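Local coordinates for general Secretion Pathway Protein (Vibrio vulnificus, PDB 4G54) that forms a periplasmic part of the EpsAB fusion protein of the type II secretion system and probably binds peptidoglycan, at residues Trp130-Arg135 with Thr195-Gln200; Asp151-Lys156 with Val203-Pro208. One frame throughout, in Å; residues are numbered along the deposited sequence.

How the contacts relate
Both contacts lie on helix 193-202 or just after it, and their segments alternate along the chain: 130-135, 151-156, 195-200, 203-208. In contact 1 the helix meets the chain leaving strand 125-131 of the antiparallel sheet; in contact 2 the loop following the helix meets helix 145-158 of the putative peptidoglycan-binding part. Their centres are 10 Å apart and they touch. Leu153 of contact 2 reaches both segments of contact 1: its CD1 lies 3.7 Å from CG of Gln200 and 4.1 Å from CD1 of Leu134, while Pro131 CG packs 3.3 Å from Ser204 OG.

Contact 1. Residues Trp130-Arg135 with Thr195-Gln200; sequences WPMPLR and TLARLQ
Gln200 lays its extended side chain across Met132 at about a right angle, with Met132 CG 3.4 Å from its amide NE2. The contact packs the last helix of a small helical domain, consistent with the three-helix peptidoglycan-binding family, against the chain leaving strand 125-131, an inner strand of the antiparallel sheet. A primary amide suits this place because it carries both a donor and an acceptor, which here pair with both backbone polar groups of Leu134. Leu134 N gives its hydrogen to Gln200 OE1 at 2.8 Å, on a lone pair, and Gln200 NE2 returns a nearly straight bond of 2.9 Å to Leu134 O. The donor's other hydrogen goes to Leu196 O, one turn back in its own helix, from well above the carbonyl plane; Gln200 N reaches that oxygen from the opposite face, so it is held twice. Three bonds thus fix the rotation of the buried amide. Pro133, with no hydrogen on its nitrogen, sets its ring carbon CD against OE1 without competing for it.

Apolar groups flank this polar core. Leu134 CD1 meets Leu196 CD2 at 4.0 Å, the two leucines crossing nearly perpendicularly, and Leu196 also rests on Leu150 of helix 145-158. Met132, with CG anti to its backbone N (chi1 -172°) and the chain straight beyond, carries CE to Ala197, whose small side chain lets this terminal methyl lie 4.0 Å from Ala197 CA. Arg135 turns away to bond Met132 O through NE, while NH1 bonds Ser56 OG and NH2 the backbone O of Ile59. Trp130 brings CD1 near Gln200 O, and its indole NE1 donates to a water that in turn donates to Ala197 O, each bond 2.7 Å long.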
ATOM      1  N   TRP A 130      -2.930  -1.417   1.918  1.00 17.33           N
ATOM      2  CA  TRP A 130      -2.473  -2.003   0.607  1.00 17.94           C
ATOM      3  C   TRP A 130      -3.442  -3.092   0.239  1.00 17.34           C
ATOM      4  O   TRP A 130      -4.077  -3.732   1.101  1.00 15.43           O
ATOM      5  CB  TRP A 130      -1.029  -2.636   0.682  1.00 17.15           C
ATOM      6  CG  TRP A 130      -0.864  -3.745   1.594  1.00 19.81           C
ATOM      7  CD1 TRP A 130      -0.768  -5.048   1.213  1.00 19.99           C
ATOM      8  CD2 TRP A 130      -0.749  -3.741   3.003  1.00 19.68           C
ATOM      9  NE1 TRP A 130      -0.542  -5.861   2.291  1.00 18.36           N
ATOM     10  CE2 TRP A 130      -0.576  -5.083   3.412  1.00 19.13           C
ATOM     11  CE3 TRP A 130      -0.761  -2.738   3.990  1.00 20.65           C
ATOM     12  CZ2 TRP A 130      -0.380  -5.476   4.735  1.00 23.05           C
ATOM     13  CZ3 TRP A 130      -0.602  -3.121   5.342  1.00 24.81           C
ATOM     14  CH2 TRP A 130      -0.381  -4.456   5.696  1.00 25.08           C
ATOM     15  N   PRO A 131      -3.611  -3.306  -1.066  1.00 16.85           N
ATOM     16  CA  PRO A 131      -4.473  -4.433  -1.509  1.00 18.22           C
ATOM     17  C   PRO A 131      -3.862  -5.806  -1.222  1.00 16.58           C
ATOM     18  O   PRO A 131      -2.654  -6.069  -1.506  1.00 15.62           O
ATOM     19  CB  PRO A 131      -4.554  -4.180  -3.052  1.00 17.29           C
ATOM     20  CG  PRO A 131      -3.287  -3.440  -3.401  1.00 20.50           C
ATOM     21  CD  PRO A 131      -2.998  -2.569  -2.161  1.00 18.71           C
ATOM     22  N   MET A 132      -4.669  -6.711  -0.696  1.00 16.24           N
ATOM     23  CA  MET A 132      -4.160  -8.083  -0.404  1.00 15.68           C
ATOM     24  C   MET A 132      -5.251  -9.042  -0.767  1.00 16.49           C
ATOM     25  O   MET A 132      -5.886  -9.621   0.085  1.00 16.87           O
ATOM     26  CB  MET A 132      -3.709  -8.181   1.076  1.00 18.22           C
ATOM     27  CG  MET A 132      -3.026  -9.566   1.195  1.00 15.99           C
ATOM     28  SD  MET A 132      -2.294  -9.531   2.891  1.00 27.91           S
ATOM     29  CE  MET A 132      -1.650 -11.157   2.798  1.00 25.94           C
ATOM     30  N   PRO A 133      -5.448  -9.315  -2.060  1.00 15.28           N
ATOM     31  CA  PRO A 133      -6.464 -10.273  -2.492  1.00 15.82           C
ATOM     32  C   PRO A 133      -6.168 -11.727  -2.192  1.00 16.19           C
ATOM     33  O   PRO A 133      -7.117 -12.535  -2.182  1.00 19.17           O
ATOM     34  CB  PRO A 133      -6.496 -10.066  -3.990  1.00 17.42           C
ATOM     35  CG  PRO A 133      -5.094  -9.635  -4.404  1.00 17.92           C
ATOM     36  CD  PRO A 133      -4.841  -8.653  -3.211  1.00 15.82           C
ATOM     37  N   LEU A 134      -4.883 -12.047  -1.897  1.00 16.36           N
ATOM     38  CA  LEU A 134      -4.500 -13.448  -1.669  1.00 15.82           C
ATOM     39  C   LEU A 134      -4.205 -13.672  -0.209  1.00 16.11           C
ATOM     40  O   LEU A 134      -3.209 -13.128   0.334  1.00 17.61           O
ATOM     41  CB  LEU A 134      -3.291 -13.883  -2.511  1.00 16.02           C
ATOM     42  CG  LEU A 134      -3.443 -13.554  -3.986  1.00 15.90           C
ATOM     43  CD1 LEU A 134      -2.160 -14.125  -4.790  1.00 17.55           C
ATOM     44  CD2 LEU A 134      -4.712 -14.316  -4.522  1.00 19.03           C
ATOM     45  N   ARG A 135      -5.113 -14.351   0.462  1.00 16.72           N
ATOM     46  CA  ARG A 135      -5.018 -14.432   1.933  1.00 17.39           C
ATOM     47  C   ARG A 135      -5.001 -15.870   2.381  1.00 16.04           C
ATOM     48  O   ARG A 135      -5.123 -16.111   3.597  1.00 17.57           O
ATOM     49  CB  ARG A 135      -6.278 -13.801   2.583  1.00 20.04           C
ATOM     50  CG  ARG A 135      -6.437 -12.310   2.185  1.00 25.67           C
ATOM     51  CD  ARG A 135      -6.187 -11.426   3.269  1.00 28.16           C
ATOM     52  NE  ARG A 135      -6.488 -10.033   2.890  1.00 22.20           N
ATOM     53  CZ  ARG A 135      -7.070  -9.178   3.684  1.00 21.92           C
ATOM     54  NH1 ARG A 135      -7.461  -9.580   4.909  1.00 23.79           N
ATOM     55  NH2 ARG A 135      -7.229  -7.883   3.270  1.00 19.57           N
ATOM     56  N   THR A 195       5.322 -15.451   2.386  1.00 14.02           N
ATOM     57  CA  THR A 195       5.656 -15.182   0.990  1.00 12.55           C
ATOM     58  C   THR A 195       4.567 -14.298   0.378  1.00 13.48           C
ATOM     59  O   THR A 195       4.890 -13.275  -0.269  1.00 13.96           O
ATOM     60  CB  THR A 195       5.689 -16.483   0.243  1.00 13.58           C
ATOM     61  OG1 THR A 195       6.775 -17.262   0.849  1.00 16.51           O
ATOM     62  CG2 THR A 195       5.999 -16.304  -1.255  1.00 13.99           C
ATOM     63  N   LEU A 196       3.294 -14.657   0.567  1.00 13.89           N
ATOM     64  CA  LEU A 196       2.192 -13.791  -0.012  1.00 14.38           C
ATOM     65  C   LEU A 196       2.092 -12.433   0.722  1.00 14.22           C
ATOM     66  O   LEU A 196       1.770 -11.425   0.036  1.00 14.71           O
ATOM     67  CB  LEU A 196       0.871 -14.526   0.080  1.00 12.87           C
ATOM     68  CG  LEU A 196       0.741 -15.723  -0.922  1.00 14.18           C
ATOM     69  CD1 LEU A 196      -0.620 -16.470  -0.674  1.00 14.74           C
ATOM     70  CD2 LEU A 196       0.800 -15.241  -2.404  1.00 15.61           C
ATOM     71  N   ALA A 197       2.437 -12.352   2.027  1.00 14.78           N
ATOM     72  CA  ALA A 197       2.373 -11.065   2.688  1.00 14.58           C
ATOM     73  C   ALA A 197       3.453 -10.149   2.120  1.00 15.25           C
ATOM     74  O   ALA A 197       3.116  -8.979   1.859  1.00 15.29           O
ATOM     75  CB  ALA A 197       2.532 -11.190   4.208  1.00 16.83           C
ATOM     76  N   ARG A 198       4.667 -10.669   1.944  1.00 14.00           N
ATOM     77  CA  ARG A 198       5.688  -9.814   1.366  1.00 14.17           C
ATOM     78  C   ARG A 198       5.373  -9.420  -0.056  1.00 14.68           C
ATOM     79  O   ARG A 198       5.525  -8.251  -0.391  1.00 15.16           O
ATOM     80  CB  ARG A 198       6.979 -10.599   1.405  1.00 14.48           C
ATOM     81  CG  ARG A 198       8.270  -9.842   0.870  1.00 15.54           C
ATOM     82  CD  ARG A 198       8.645  -8.643   1.805  1.00 18.91           C
ATOM     83  NE  ARG A 198       9.105  -9.212   3.088  1.00 20.73           N
ATOM     84  CZ  ARG A 198      10.273  -9.820   3.337  1.00 23.81           C
ATOM     85  NH1 ARG A 198      10.525 -10.409   4.527  1.00 30.91           N
ATOM     86  NH2 ARG A 198      11.230  -9.927   2.423  1.00 21.70           N
ATOM     87  N   LEU A 199       4.904 -10.389  -0.884  1.00 12.20           N
ATOM     88  CA  LEU A 199       4.636 -10.091  -2.291  1.00 12.45           C
ATOM     89  C   LEU A 199       3.590  -8.972  -2.417  1.00 13.72           C
ATOM     90  O   LEU A 199       3.775  -7.995  -3.183  1.00 14.52           O
ATOM     91  CB  LEU A 199       4.087 -11.375  -2.963  1.00 13.80           C
ATOM     92  CG  LEU A 199       3.724 -11.155  -4.416  1.00 14.36           C
ATOM     93  CD1 LEU A 199       4.979 -10.812  -5.285  1.00 15.29           C
ATOM     94  CD2 LEU A 199       3.167 -12.502  -4.888  1.00 14.98           C
ATOM     95  N   GLN A 200       2.508  -9.085  -1.601  1.00 14.43           N
ATOM     96  CA  GLN A 200       1.416  -8.136  -1.836  1.00 15.51           C
ATOM     97  C   GLN A 200       1.655  -6.814  -1.119  1.00 15.81           C
ATOM     98  O   GLN A 200       1.103  -5.758  -1.525  1.00 16.62           O
ATOM     99  CB  GLN A 200       0.108  -8.776  -1.332  1.00 14.94           C
ATOM    100  CG  GLN A 200      -0.297  -9.829  -2.395  1.00 14.22           C
ATOM    101  CD  GLN A 200      -1.425 -10.687  -1.785  1.00 17.87           C
ATOM    102  OE1 GLN A 200      -2.575 -10.517  -2.154  1.00 18.27           O
ATOM    103  NE2 GLN A 200      -1.114 -11.541  -0.803  1.00 17.39           N
TER
HETATM  104  O   HOH W   1       0.676  -8.240   2.703  1.00 31.53           O

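Contact 2. Residues Asp151-Lys156 with Val203-Pro208; sequences DQLLAK and VSLSEP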
ATOM      1  N   ASP A 151       0.310 -15.221 -10.341  1.00 16.86           N
ATOM      2  CA  ASP A 151       1.204 -15.230 -11.525  1.00 16.61           C
ATOM      3  C   ASP A 151       1.460 -13.710 -11.871  1.00 17.24           C
ATOM      4  O   ASP A 151       2.638 -13.282 -12.092  1.00 16.57           O
ATOM      5  CB  ASP A 151       0.481 -16.010 -12.578  1.00 16.42           C
ATOM      6  CG  ASP A 151       1.241 -16.118 -13.941  1.00 21.94           C
ATOM      7  OD1 ASP A 151       2.490 -16.170 -13.946  1.00 19.88           O
ATOM      8  OD2 ASP A 151       0.488 -16.136 -14.969  1.00 22.54           O
ATOM      9  N   GLN A 152       0.408 -12.902 -11.904  1.00 16.91           N
ATOM     10  CA  GLN A 152       0.561 -11.533 -12.298  1.00 18.37           C
ATOM     11  C   GLN A 152       1.389 -10.754 -11.278  1.00 16.17           C
ATOM     12  O   GLN A 152       2.246  -9.911 -11.696  1.00 17.83           O
ATOM     13  CB  GLN A 152      -0.841 -10.863 -12.424  1.00 19.67           C
ATOM     14  CG  GLN A 152      -1.583 -11.516 -13.605  1.00 22.33           C
ATOM     15  CD  GLN A 152      -1.009 -11.119 -15.015  1.00 38.61           C
ATOM     16  OE1 GLN A 152      -0.371 -10.051 -15.189  1.00 43.30           O
ATOM     17  NE2 GLN A 152      -1.238 -12.013 -16.041  1.00 42.40           N
ATOM     18  N   LEU A 153       1.164 -10.994  -9.965  1.00 16.98           N
ATOM     19  CA  LEU A 153       1.914 -10.215  -8.935  1.00 15.51           C
ATOM     20  C   LEU A 153       3.388 -10.613  -8.965  1.00 16.06           C
ATOM     21  O   LEU A 153       4.282  -9.790  -8.818  1.00 15.40           O
ATOM     22  CB  LEU A 153       1.308 -10.581  -7.538  1.00 14.84           C
ATOM     23  CG  LEU A 153      -0.032  -9.957  -7.305  1.00 16.16           C
ATOM     24  CD1 LEU A 153      -0.627 -10.533  -5.976  1.00 20.21           C
ATOM     25  CD2 LEU A 153       0.084  -8.439  -7.195  1.00 22.59           C
ATOM     26  N   LEU A 154       3.647 -11.918  -9.193  1.00 15.95           N
ATOM     27  CA  LEU A 154       5.095 -12.333  -9.190  1.00 16.83           C
ATOM     28  C   LEU A 154       5.794 -11.710 -10.364  1.00 15.78           C
ATOM     29  O   LEU A 154       6.949 -11.265 -10.208  1.00 17.51           O
ATOM     30  CB  LEU A 154       5.261 -13.858  -9.354  1.00 16.88           C
ATOM     31  CG  LEU A 154       5.007 -14.590  -8.108  1.00 16.78           C
ATOM     32  CD1 LEU A 154       4.872 -16.121  -8.450  1.00 18.67           C
ATOM     33  CD2 LEU A 154       6.288 -14.371  -7.145  1.00 19.80           C
ATOM     34  N   ALA A 155       5.164 -11.639 -11.540  1.00 18.02           N
ATOM     35  CA  ALA A 155       5.804 -10.985 -12.699  1.00 18.45           C
ATOM     36  C   ALA A 155       6.044  -9.511 -12.422  1.00 18.42           C
ATOM     37  O   ALA A 155       7.090  -8.955 -12.774  1.00 19.27           O
ATOM     38  CB  ALA A 155       4.924 -11.194 -13.958  1.00 20.02           C
ATOM     39  N   LYS A 156       5.122  -8.897 -11.674  1.00 17.17           N
ATOM     40  CA  LYS A 156       5.324  -7.488 -11.381  1.00 19.84           C
ATOM     41  C   LYS A 156       6.523  -7.308 -10.397  1.00 18.84           C
ATOM     42  O   LYS A 156       7.336  -6.332 -10.537  1.00 21.29           O
ATOM     43  CB  LYS A 156       4.036  -6.898 -10.736  1.00 20.65           C
ATOM     44  CG  LYS A 156       4.092  -5.394 -10.496  1.00 33.84           C
ATOM     45  CD  LYS A 156       3.524  -4.571 -11.684  1.00 45.93           C
ATOM     46  CE  LYS A 156       2.027  -4.216 -11.506  1.00 47.51           C
ATOM     47  NZ  LYS A 156       1.661  -2.825 -11.004  1.00 49.66           N
ATOM     48  N   VAL A 203       3.939  -5.131  -4.103  1.00 16.96           N
ATOM     49  CA  VAL A 203       3.388  -4.767  -5.445  1.00 17.13           C
ATOM     50  C   VAL A 203       1.887  -4.982  -5.450  1.00 17.47           C
ATOM     51  O   VAL A 203       1.338  -5.758  -4.673  1.00 16.04           O
ATOM     52  CB  VAL A 203       4.020  -5.614  -6.643  1.00 17.98           C
ATOM     53  CG1 VAL A 203       5.539  -5.288  -6.841  1.00 20.33           C
ATOM     54  CG2 VAL A 203       3.801  -7.070  -6.417  1.00 19.31           C
ATOM     55  N   SER A 204       1.207  -4.286  -6.391  1.00 19.49           N
ATOM     56  CA  SER A 204      -0.233  -4.450  -6.525  1.00 18.67           C
ATOM     57  C   SER A 204      -0.550  -4.636  -8.016  1.00 19.53           C
ATOM     58  O   SER A 204       0.222  -4.178  -8.883  1.00 23.24           O
ATOM     59  CB  SER A 204      -0.950  -3.141  -6.125  1.00 23.88           C
ATOM     60  OG  SER A 204      -0.426  -2.623  -4.868  1.00 27.81           O
ATOM     61  N   LEU A 205      -1.745  -5.154  -8.266  1.00 20.53           N
ATOM     62  CA  LEU A 205      -2.173  -5.295  -9.733  1.00 23.38           C
ATOM     63  C   LEU A 205      -2.360  -3.943 -10.417  1.00 28.57           C
ATOM     64  O   LEU A 205      -2.117  -3.856 -11.634  1.00 31.12           O
ATOM     65  CB  LEU A 205      -3.486  -6.061  -9.836  1.00 26.70           C
ATOM     66  CG  LEU A 205      -3.497  -7.517  -9.295  1.00 26.89           C
ATOM     67  CD1 LEU A 205      -4.914  -8.145  -9.326  1.00 30.54           C
ATOM     68  CD2 LEU A 205      -2.487  -8.431 -10.050  1.00 26.61           C
ATOM     69  N   SER A 206      -2.814  -2.926  -9.683  1.00 30.38           N
ATOM     70  CA  SER A 206      -2.751  -1.561 -10.243  1.00 32.99           C
ATOM     71  C   SER A 206      -2.346  -0.603  -9.140  1.00 31.66           C
ATOM     72  O   SER A 206      -2.729  -0.782  -7.969  1.00 33.00           O
ATOM     73  CB  SER A 206      -4.044  -1.112 -10.956  1.00 34.49           C
ATOM     74  OG  SER A 206      -3.812   0.039 -11.849  1.00 37.76           O
ATOM     75  N   GLU A 207      -1.613   0.432  -9.567  1.00 32.66           N
ATOM     76  CA  GLU A 207      -1.045   1.400  -8.620  1.00 30.10           C
ATOM     77  C   GLU A 207      -1.392   2.792  -9.153  1.00 27.72           C
ATOM     78  O   GLU A 207      -0.558   3.522  -9.694  1.00 26.84           O
ATOM     79  CB  GLU A 207       0.468   1.140  -8.502  1.00 32.37           C
ATOM     80  CG  GLU A 207       0.772  -0.364  -8.233  1.00 39.31           C
ATOM     81  CD  GLU A 207       2.239  -0.645  -7.980  1.00 50.07           C
ATOM     82  OE1 GLU A 207       3.045   0.067  -8.617  1.00 55.03           O
ATOM     83  OE2 GLU A 207       2.561  -1.585  -7.182  1.00 48.57           O
ATOM     84  N   PRO A 208      -2.701   3.134  -9.109  1.00 25.17           N
ATOM     85  CA  PRO A 208      -3.058   4.403  -9.683  1.00 23.92           C
ATOM     86  C   PRO A 208      -2.382   5.572  -9.032  1.00 22.44           C
ATOM     87  O   PRO A 208      -2.354   6.670  -9.613  1.00 24.79           O
ATOM     88  CB  PRO A 208      -4.608   4.442  -9.612  1.00 25.89           C
ATOM     89  CG  PRO A 208      -4.967   3.233  -8.879  1.00 28.56           C
ATOM     90  CD  PRO A 208      -3.816   2.511  -8.393  1.00 27.24           C
TER
HETATM   91  O   HOH W   2       2.516   0.014 -11.699  1.00 32.48           O
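Leu153 and Leu205 make the apolar half of this contact, their side chains crossing at about a right angle with the two CD2 methyls 3.8 Å apart. Leu205 starts away from the helix; CG stands anti to the carbonyl carbon (chi1 -61°), and from there the CD2 branch reaches back to the helix, where it also touches Gln152 CB. On another side of Leu153, Val203 sets CG2 4.0 Å from the leucine's CD2 and close to Leu153 O. A beta-branched valine suits this place: one methyl serves Leu153, while CB and CG1 lie against CG of Lys156, which slides past it in the opposite direction. Leu153 is buried, and behind it lie Leu199 and Gln200 of helix 193-202.

The polar interactions gather at the end of Lys156. Its aliphatic part lines Val203, and bends at chi2, chi3 and chi4 (92° at chi2) fold the long chain over the loop. NZ then donates to Ser204 O at 2.9 Å, nearly along the C=O axis. Toward Glu207 it approaches tip to tip, but the salt bridge is long, with NZ 4.0 Å from OE1; a water accepts from NZ and donates to OE1, joining the charges indirectly. The stronger partner of Glu207 OE1 is Arg210, whereas OE2 receives the backbone N of Ser204 at 3.1 Å, on the anti side and somewhat out of the carboxylate plane. Two positive groups near this carboxylate would probably favour its ionised form.

The loop after helix 193-202 thus packs back on helix 145-158, closing a small domain of helices 145-158, 170-182 and 193-202 that is consistent with the three-helix fold of the peptidoglycan-binding family.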